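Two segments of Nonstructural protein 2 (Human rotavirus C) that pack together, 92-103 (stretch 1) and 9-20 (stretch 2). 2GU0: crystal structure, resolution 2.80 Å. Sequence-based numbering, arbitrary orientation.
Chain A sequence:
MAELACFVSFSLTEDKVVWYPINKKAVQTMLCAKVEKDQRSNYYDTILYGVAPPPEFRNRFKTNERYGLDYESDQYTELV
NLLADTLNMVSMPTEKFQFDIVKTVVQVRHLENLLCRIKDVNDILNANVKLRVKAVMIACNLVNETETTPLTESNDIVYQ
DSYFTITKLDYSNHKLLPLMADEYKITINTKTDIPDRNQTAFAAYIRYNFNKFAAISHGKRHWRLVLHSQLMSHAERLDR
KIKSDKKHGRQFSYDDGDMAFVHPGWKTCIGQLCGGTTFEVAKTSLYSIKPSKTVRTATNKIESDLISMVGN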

ATOM      1  N   MET A  92      18.580 -42.433  15.430  1.00 55.88           N
ATOM      2  CA  MET A  92      18.748 -43.245  16.621  1.00 56.66           C
ATOM      3  C   MET A  92      17.971 -44.568  16.467  1.00 57.58           C
ATOM      4  O   MET A  92      16.849 -44.589  15.951  1.00 58.03           O
ATOM      5  CB  MET A  92      18.262 -42.449  17.823  1.00 56.64           C
ATOM      6  CG  MET A  92      17.089 -41.530  17.504  1.00 55.23           C
ATOM      7  SD  MET A  92      17.071 -40.160  18.642  1.00 55.64           S
ATOM      8  CE  MET A  92      16.825 -41.038  20.171  1.00 54.20           C
ATOM      9  N   PRO A  93      18.570 -45.691  16.900  1.00 57.44           N
ATOM     10  CA  PRO A  93      17.958 -47.024  16.816  1.00 56.11           C
ATOM     11  C   PRO A  93      16.770 -47.321  17.747  1.00 55.19           C
ATOM     12  O   PRO A  93      16.880 -47.231  18.975  1.00 52.92           O
ATOM     13  CB  PRO A  93      19.142 -47.954  17.065  1.00 55.87           C
ATOM     14  CG  PRO A  93      19.987 -47.158  17.991  1.00 57.50           C
ATOM     15  CD  PRO A  93      19.963 -45.787  17.371  1.00 57.18           C
ATOM     16  N   THR A  94      15.649 -47.698  17.129  1.00 54.37           N
ATOM     17  CA  THR A  94      14.410 -48.021  17.829  1.00 54.65           C
ATOM     18  C   THR A  94      14.639 -48.844  19.084  1.00 56.97           C
ATOM     19  O   THR A  94      14.228 -48.461  20.173  1.00 57.08           O
ATOM     20  CB  THR A  94      13.445 -48.801  16.914  1.00 53.77           C
ATOM     21  OG1 THR A  94      13.033 -47.974  15.820  1.00 53.04           O
ATOM     22  CG2 THR A  94      12.223 -49.247  17.687  1.00 53.18           C
ATOM     23  N   GLU A  95      15.293 -49.986  18.916  1.00 60.85           N
ATOM     24  CA  GLU A  95      15.590 -50.890  20.026  1.00 63.15           C
ATOM     25  C   GLU A  95      16.176 -50.199  21.256  1.00 62.24           C
ATOM     26  O   GLU A  95      15.869 -50.570  22.389  1.00 61.90           O
ATOM     27  CB  GLU A  95      16.557 -51.984  19.559  1.00 65.87           C
ATOM     28  CG  GLU A  95      17.689 -51.467  18.682  1.00 69.67           C
ATOM     29  CD  GLU A  95      18.859 -52.434  18.595  1.00 73.33           C
ATOM     30  OE1 GLU A  95      18.616 -53.651  18.462  1.00 74.39           O
ATOM     31  OE2 GLU A  95      20.026 -51.975  18.649  1.00 75.32           O
ATOM     32  N   LYS A  96      17.017 -49.195  21.034  1.00 61.27           N
ATOM     33  CA  LYS A  96      17.646 -48.496  22.145  1.00 61.31           C
ATOM     34  C   LYS A  96      16.957 -47.196  22.558  1.00 61.23           C
ATOM     35  O   LYS A  96      17.464 -46.461  23.403  1.00 60.89           O
ATOM     36  CB  LYS A  96      19.108 -48.220  21.812  1.00 62.28           C
ATOM     37  CG  LYS A  96      19.898 -49.466  21.449  1.00 64.15           C
ATOM     38  CD  LYS A  96      21.386 -49.179  21.446  1.00 66.24           C
ATOM     39  CE  LYS A  96      22.208 -50.450  21.372  1.00 67.15           C
ATOM     40  NZ  LYS A  96      23.638 -50.160  21.678  1.00 68.43           N
ATOM     41  N   PHE A  97      15.798 -46.922  21.965  1.00 61.38           N
ATOM     42  CA  PHE A  97      15.037 -45.717  22.275  1.00 60.17           C
ATOM     43  C   PHE A  97      14.548 -45.681  23.721  1.00 59.03           C
ATOM     44  O   PHE A  97      14.140 -46.694  24.275  1.00 59.13           O
ATOM     45  CB  PHE A  97      13.830 -45.602  21.343  1.00 61.26           C
ATOM     46  CG  PHE A  97      12.914 -44.459  21.677  1.00 62.20           C
ATOM     47  CD1 PHE A  97      13.275 -43.151  21.381  1.00 62.98           C
ATOM     48  CD2 PHE A  97      11.702 -44.689  22.312  1.00 62.36           C
ATOM     49  CE1 PHE A  97      12.443 -42.091  21.712  1.00 63.23           C
ATOM     50  CE2 PHE A  97      10.865 -43.636  22.648  1.00 63.28           C
ATOM     51  CZ  PHE A  97      11.234 -42.335  22.348  1.00 63.21           C
ATOM     52  N   GLN A  98      14.586 -44.498  24.320  1.00 58.48           N
ATOM     53  CA  GLN A  98      14.137 -44.309  25.693  1.00 57.01           C
ATOM     54  C   GLN A  98      13.151 -43.147  25.756  1.00 55.19           C
ATOM     55  O   GLN A  98      13.524 -41.995  25.555  1.00 54.67           O
ATOM     56  CB  GLN A  98      15.329 -44.027  26.608  1.00 58.58           C
ATOM     57  CG  GLN A  98      15.743 -45.212  27.479  1.00 61.36           C
ATOM     58  CD  GLN A  98      16.776 -44.830  28.527  1.00 61.76           C
ATOM     59  OE1 GLN A  98      17.961 -44.686  28.221  1.00 61.84           O
ATOM     60  NE2 GLN A  98      16.325 -44.644  29.766  1.00 60.07           N
ATOM     61  N   PHE A  99      11.892 -43.457  26.039  1.00 52.81           N
ATOM     62  CA  PHE A  99      10.864 -42.433  26.111  1.00 51.68           C
ATOM     63  C   PHE A  99      11.324 -41.199  26.878  1.00 51.39           C
ATOM     64  O   PHE A  99      10.895 -40.088  26.588  1.00 52.57           O
ATOM     65  CB  PHE A  99       9.588 -42.991  26.756  1.00 50.32           C
ATOM     66  CG  PHE A  99       8.485 -41.972  26.885  1.00 49.07           C
ATOM     67  CD1 PHE A  99       7.841 -41.475  25.752  1.00 47.63           C
ATOM     68  CD2 PHE A  99       8.128 -41.464  28.132  1.00 47.56           C
ATOM     69  CE1 PHE A  99       6.866 -40.485  25.862  1.00 46.62           C
ATOM     70  CE2 PHE A  99       7.151 -40.472  28.250  1.00 47.78           C
ATOM     71  CZ  PHE A  99       6.521 -39.981  27.115  1.00 45.91           C
ATOM     72  N   ASP A 100      12.201 -41.389  27.854  1.00 50.69           N
ATOM     73  CA  ASP A 100      12.690 -40.271  28.648  1.00 50.55           C
ATOM     74  C   ASP A 100      13.309 -39.126  27.849  1.00 47.95           C
ATOM     75  O   ASP A 100      13.234 -37.969  28.268  1.00 46.95           O
ATOM     76  CB  ASP A 100      13.706 -40.763  29.678  1.00 55.85           C
ATOM     77  CG  ASP A 100      13.066 -41.105  31.007  1.00 60.36           C
ATOM     78  OD1 ASP A 100      12.514 -40.188  31.653  1.00 63.64           O
ATOM     79  OD2 ASP A 100      13.115 -42.289  31.409  1.00 63.16           O
ATOM     80  N   ILE A 101      13.923 -39.437  26.710  1.00 44.27           N
ATOM     81  CA  ILE A 101      14.556 -38.401  25.897  1.00 41.32           C
ATOM     82  C   ILE A 101      13.574 -37.252  25.650  1.00 40.94           C
ATOM     83  O   ILE A 101      13.928 -36.074  25.700  1.00 39.56           O
ATOM     84  CB  ILE A 101      15.046 -38.974  24.557  1.00 38.89           C
ATOM     85  CG1 ILE A 101      16.041 -38.007  23.921  1.00 37.73           C
ATOM     86  CG2 ILE A 101      13.872 -39.229  23.629  1.00 37.39           C
ATOM     87  CD1 ILE A 101      16.674 -38.533  22.655  1.00 35.98           C
ATOM     88  N   VAL A 102      12.328 -37.632  25.410  1.00 40.37           N
ATOM     89  CA  VAL A 102      11.225 -36.716  25.172  1.00 38.87           C
ATOM     90  C   VAL A 102      11.005 -35.725  26.339  1.00 39.50           C
ATOM     91  O   VAL A 102      10.315 -34.717  26.187  1.00 39.82           O
ATOM     92  CB  VAL A 102       9.942 -37.558  24.910  1.00 37.15           C
ATOM     93  CG1 VAL A 102       8.759 -37.012  25.672  1.00 35.13           C
ATOM     94  CG2 VAL A 102       9.656 -37.603  23.433  1.00 34.49           C
ATOM     95  N   LYS A 103      11.602 -35.998  27.495  1.00 39.31           N
ATOM     96  CA  LYS A 103      11.421 -35.119  28.650  1.00 39.36           C
ATOM     97  C   LYS A 103      12.615 -34.187  28.840  1.00 38.06           C
ATOM     98  O   LYS A 103      12.667 -33.392  29.794  1.00 37.91           O
ATOM     99  CB  LYS A 103      11.168 -35.957  29.912  1.00 39.81           C
ATOM    100  CG  LYS A 103      10.060 -37.001  29.711  1.00 44.17           C
ATOM    101  CD  LYS A 103       9.863 -37.945  30.900  1.00 45.23           C
ATOM    102  CE  LYS A 103       9.123 -37.267  32.044  1.00 47.03           C
ATOM    103  NZ  LYS A 103       8.862 -38.199  33.180  1.00 46.44           N
TER
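Stretch 2, residues 9-20: SFSLTEDKVVWY

A recurring principle of protein packing is that a few backbone hydrogen bonds fix the register of two segments, while side-chain torsions decide how the remaining surface is filled. The contact between residues 9-20 and 92-103 of rotavirus C nonstructural protein 2 is an example. Stretch 2 is a hairpin: strand 9-11 runs out, a loop turns at its tip, and strand 18-20 returns, the arms joined by paired backbone bonds such as Ser 11 N to Val 18 O (2.8 Å) and Val 18 N to Ser 11 O (3.1 Å). Stretch 1 has no strand of its own; two short 3-10 segments, 94-96 and 99-103, are linked by an extended Phe 97 and Gln 98.

The register is set by a single bridge, Pro 93 with Lys 16, whose CA atoms lie 4.5 Å apart; the two chains run in opposite directions here, since 92 pairs with 17 and 94 with 15. Val 17 N donates to Met 92 O at 2.9 Å in a nearly straight bond, and Thr 94 N donates to Asp 15 O at 3.2 Å. Thr 94, with chi1 in the m well, adds a side-chain bond: its OG1 donates to Glu 14 O at 2.7 Å. Its methyl also packs on the hairpin, with CG2 3.9 Å from Leu 12 CD2.

Beyond this polar anchor the contact is apolar, and Phe 97 is its hub. Its CB points toward the hairpin, and the t rotamer carries the ring in among four side chains: CD2 lies 3.8 Å from Leu 12 CD1, CD1 3.8 Å from Val 17 CG2, CE1 3.9 Å from Trp 19 CH2, and CZ 3.6 Å from Phe 10 CE2. The last is an edge-to-face pair, the edge of Phe 97 directed at the face of Phe 10, with centroids 4.5 Å apart and planes at 55°.

Phe 10, in the p rotamer, presents one face to Phe 97, while Val 102 and Phe 99 meet its edge. Val 102 CG2 approaches Phe 10 CE2 to 3.5 Å, and Phe 99, whose CB points sideways, uses its t rotamer to bring CD1 within 3.5 Å of Phe 10 CZ, edge against edge.

Trp 19 and Met 92 show how a sideways CB need not prevent contact. With chi1 near m and chi2 at 86°, the indole reaches Ile 101, whose CG2 sits 3.8 Å from Trp 19 CH2. Met 92, with chi1 between wells at 34°, places SD 3.6 Å from Trp 19 CZ2, at the indole edge. The contact buries 617 Å², both sides summed.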

ATOM      1  N   SER A   9       6.763 -35.507  18.250  1.00 32.79           N
ATOM      2  CA  SER A   9       6.209 -36.779  18.700  1.00 33.59           C
ATOM      3  C   SER A   9       7.012 -37.820  17.933  1.00 35.82           C
ATOM      4  O   SER A   9       7.780 -37.455  17.038  1.00 37.19           O
ATOM      5  CB  SER A   9       4.718 -36.880  18.376  1.00 29.82           C
ATOM      6  OG  SER A   9       4.464 -36.581  17.027  1.00 29.17           O
ATOM      7  N   PHE A  10       6.855 -39.100  18.255  1.00 37.23           N
ATOM      8  CA  PHE A  10       7.645 -40.114  17.558  1.00 38.44           C
ATOM      9  C   PHE A  10       6.903 -41.399  17.219  1.00 40.55           C
ATOM     10  O   PHE A  10       5.806 -41.656  17.711  1.00 40.32           O
ATOM     11  CB  PHE A  10       8.875 -40.460  18.398  1.00 36.79           C
ATOM     12  CG  PHE A  10       8.531 -40.965  19.766  1.00 34.66           C
ATOM     13  CD1 PHE A  10       8.076 -42.264  19.948  1.00 33.51           C
ATOM     14  CD2 PHE A  10       8.581 -40.114  20.862  1.00 33.01           C
ATOM     15  CE1 PHE A  10       7.667 -42.703  21.207  1.00 32.17           C
ATOM     16  CE2 PHE A  10       8.174 -40.544  22.121  1.00 32.32           C
ATOM     17  CZ  PHE A  10       7.715 -41.840  22.292  1.00 31.73           C
ATOM     18  N   SER A  11       7.533 -42.200  16.365  1.00 42.87           N
ATOM     19  CA  SER A  11       7.001 -43.482  15.930  1.00 43.23           C
ATOM     20  C   SER A  11       8.151 -44.485  16.036  1.00 44.72           C
ATOM     21  O   SER A  11       9.313 -44.130  15.815  1.00 42.70           O
ATOM     22  CB  SER A  11       6.506 -43.392  14.486  1.00 42.48           C
ATOM     23  OG  SER A  11       5.726 -44.521  14.141  1.00 41.36           O
ATOM     24  N   LEU A  12       7.821 -45.728  16.383  1.00 46.56           N
ATOM     25  CA  LEU A  12       8.811 -46.788  16.547  1.00 46.76           C
ATOM     26  C   LEU A  12       8.594 -47.986  15.624  1.00 49.05           C
ATOM     27  O   LEU A  12       9.222 -49.030  15.798  1.00 49.98           O
ATOM     28  CB  LEU A  12       8.812 -47.269  17.997  1.00 43.99           C
ATOM     29  CG  LEU A  12       9.287 -46.269  19.043  1.00 42.19           C
ATOM     30  CD1 LEU A  12       9.323 -46.931  20.400  1.00 39.38           C
ATOM     31  CD2 LEU A  12      10.670 -45.769  18.669  1.00 43.05           C
ATOM     32  N   THR A  13       7.711 -47.839  14.643  1.00 51.08           N
ATOM     33  CA  THR A  13       7.429 -48.924  13.705  1.00 52.56           C
ATOM     34  C   THR A  13       8.602 -49.243  12.772  1.00 53.88           C
ATOM     35  O   THR A  13       8.724 -50.368  12.281  1.00 53.99           O
ATOM     36  CB  THR A  13       6.198 -48.600  12.835  1.00 52.14           C
ATOM     37  OG1 THR A  13       6.310 -47.263  12.329  1.00 52.63           O
ATOM     38  CG2 THR A  13       4.922 -48.746  13.635  1.00 50.69           C
ATOM     39  N   GLU A  14       9.462 -48.258  12.537  1.00 55.39           N
ATOM     40  CA  GLU A  14      10.608 -48.439  11.654  1.00 57.13           C
ATOM     41  C   GLU A  14      11.879 -48.888  12.358  1.00 57.31           C
ATOM     42  O   GLU A  14      11.920 -49.056  13.581  1.00 56.19           O
ATOM     43  CB  GLU A  14      10.895 -47.148  10.890  1.00 59.38           C
ATOM     44  CG  GLU A  14       9.708 -46.616  10.105  1.00 64.12           C
ATOM     45  CD  GLU A  14       9.115 -47.649   9.160  1.00 66.44           C
ATOM     46  OE1 GLU A  14       8.515 -48.639   9.644  1.00 66.08           O
ATOM     47  OE2 GLU A  14       9.252 -47.468   7.929  1.00 67.00           O
ATOM     48  N   ASP A  15      12.926 -49.067  11.563  1.00 58.15           N
ATOM     49  CA  ASP A  15      14.205 -49.507  12.085  1.00 59.12           C
ATOM     50  C   ASP A  15      14.765 -48.442  13.012  1.00 58.10           C
ATOM     51  O   ASP A  15      15.208 -48.739  14.120  1.00 58.66           O
ATOM     52  CB  ASP A  15      15.180 -49.766  10.943  1.00 61.67           C
ATOM     53  CG  ASP A  15      16.281 -50.720  11.336  1.00 63.79           C
ATOM     54  OD1 ASP A  15      17.402 -50.594  10.792  1.00 66.38           O
ATOM     55  OD2 ASP A  15      16.019 -51.603  12.184  1.00 63.05           O
ATOM     56  N   LYS A  16      14.759 -47.198  12.545  1.00 57.08           N
ATOM     57  CA  LYS A  16      15.237 -46.087  13.361  1.00 55.25           C
ATOM     58  C   LYS A  16      14.015 -45.299  13.839  1.00 52.39           C
ATOM     59  O   LYS A  16      12.941 -45.375  13.231  1.00 53.30           O
ATOM     60  CB  LYS A  16      16.163 -45.154  12.561  1.00 56.77           C
ATOM     61  CG  LYS A  16      17.535 -45.724  12.172  1.00 57.34           C
ATOM     62  CD  LYS A  16      17.492 -46.470  10.844  1.00 57.96           C
ATOM     63  CE  LYS A  16      18.894 -46.779  10.330  1.00 59.14           C
ATOM     64  NZ  LYS A  16      19.649 -45.539   9.974  1.00 59.07           N
ATOM     65  N   VAL A  17      14.170 -44.559  14.932  1.00 47.23           N
ATOM     66  CA  VAL A  17      13.074 -43.754  15.449  1.00 41.75           C
ATOM     67  C   VAL A  17      12.695 -42.668  14.443  1.00 40.73           C
ATOM     68  O   VAL A  17      13.561 -42.020  13.844  1.00 40.17           O
ATOM     69  CB  VAL A  17      13.457 -43.076  16.762  1.00 39.27           C
ATOM     70  CG1 VAL A  17      12.310 -42.203  17.251  1.00 35.08           C
ATOM     71  CG2 VAL A  17      13.822 -44.127  17.788  1.00 37.38           C
ATOM     72  N   VAL A  18      11.396 -42.482  14.245  1.00 37.85           N
ATOM     73  CA  VAL A  18      10.923 -41.464  13.324  1.00 36.66           C
ATOM     74  C   VAL A  18      10.250 -40.364  14.130  1.00 35.99           C
ATOM     75  O   VAL A  18       9.359 -40.629  14.935  1.00 37.17           O
ATOM     76  CB  VAL A  18       9.915 -42.039  12.332  1.00 36.89           C
ATOM     77  CG1 VAL A  18       9.542 -40.985  11.306  1.00 34.93           C
ATOM     78  CG2 VAL A  18      10.501 -43.280  11.668  1.00 35.72           C
ATOM     79  N   TRP A  19      10.684 -39.126  13.920  1.00 34.47           N
ATOM     80  CA  TRP A  19      10.111 -37.998  14.643  1.00 31.54           C
ATOM     81  C   TRP A  19       9.154 -37.196  13.789  1.00 30.76           C
ATOM     82  O   TRP A  19       9.319 -37.109  12.578  1.00 30.58           O
ATOM     83  CB  TRP A  19      11.217 -37.087  15.148  1.00 29.00           C
ATOM     84  CG  TRP A  19      12.236 -37.810  15.967  1.00 27.45           C
ATOM     85  CD1 TRP A  19      13.337 -38.475  15.514  1.00 25.06           C
ATOM     86  CD2 TRP A  19      12.227 -37.966  17.383  1.00 24.60           C
ATOM     87  NE1 TRP A  19      14.012 -39.035  16.562  1.00 24.26           N
ATOM     88  CE2 TRP A  19      13.352 -38.737  17.723  1.00 23.05           C
ATOM     89  CE3 TRP A  19      11.371 -37.528  18.402  1.00 23.12           C
ATOM     90  CZ2 TRP A  19      13.648 -39.078  19.030  1.00 23.12           C
ATOM     91  CZ3 TRP A  19      11.657 -37.865  19.692  1.00 21.14           C
ATOM     92  CH2 TRP A  19      12.790 -38.635  20.003  1.00 24.78           C
ATOM     93  N   TYR A  20       8.145 -36.617  14.429  1.00 31.15           N
ATOM     94  CA  TYR A  20       7.171 -35.796  13.721  1.00 32.78           C
ATOM     95  C   TYR A  20       6.965 -34.427  14.368  1.00 31.60           C
ATOM     96  O   TYR A  20       7.059 -34.277  15.589  1.00 30.55           O
ATOM     97  CB  TYR A  20       5.821 -36.504  13.646  1.00 36.64           C
ATOM     98  CG  TYR A  20       5.900 -37.885  13.057  1.00 41.21           C
ATOM     99  CD1 TYR A  20       6.133 -38.997  13.869  1.00 43.21           C
ATOM    100  CD2 TYR A  20       5.784 -38.082  11.680  1.00 41.31           C
ATOM    101  CE1 TYR A  20       6.249 -40.274  13.322  1.00 45.75           C
ATOM    102  CE2 TYR A  20       5.903 -39.352  11.125  1.00 43.87           C
ATOM    103  CZ  TYR A  20       6.137 -40.443  11.950  1.00 45.67           C
ATOM    104  OH  TYR A  20       6.277 -41.697  11.404  1.00 48.02           O
TER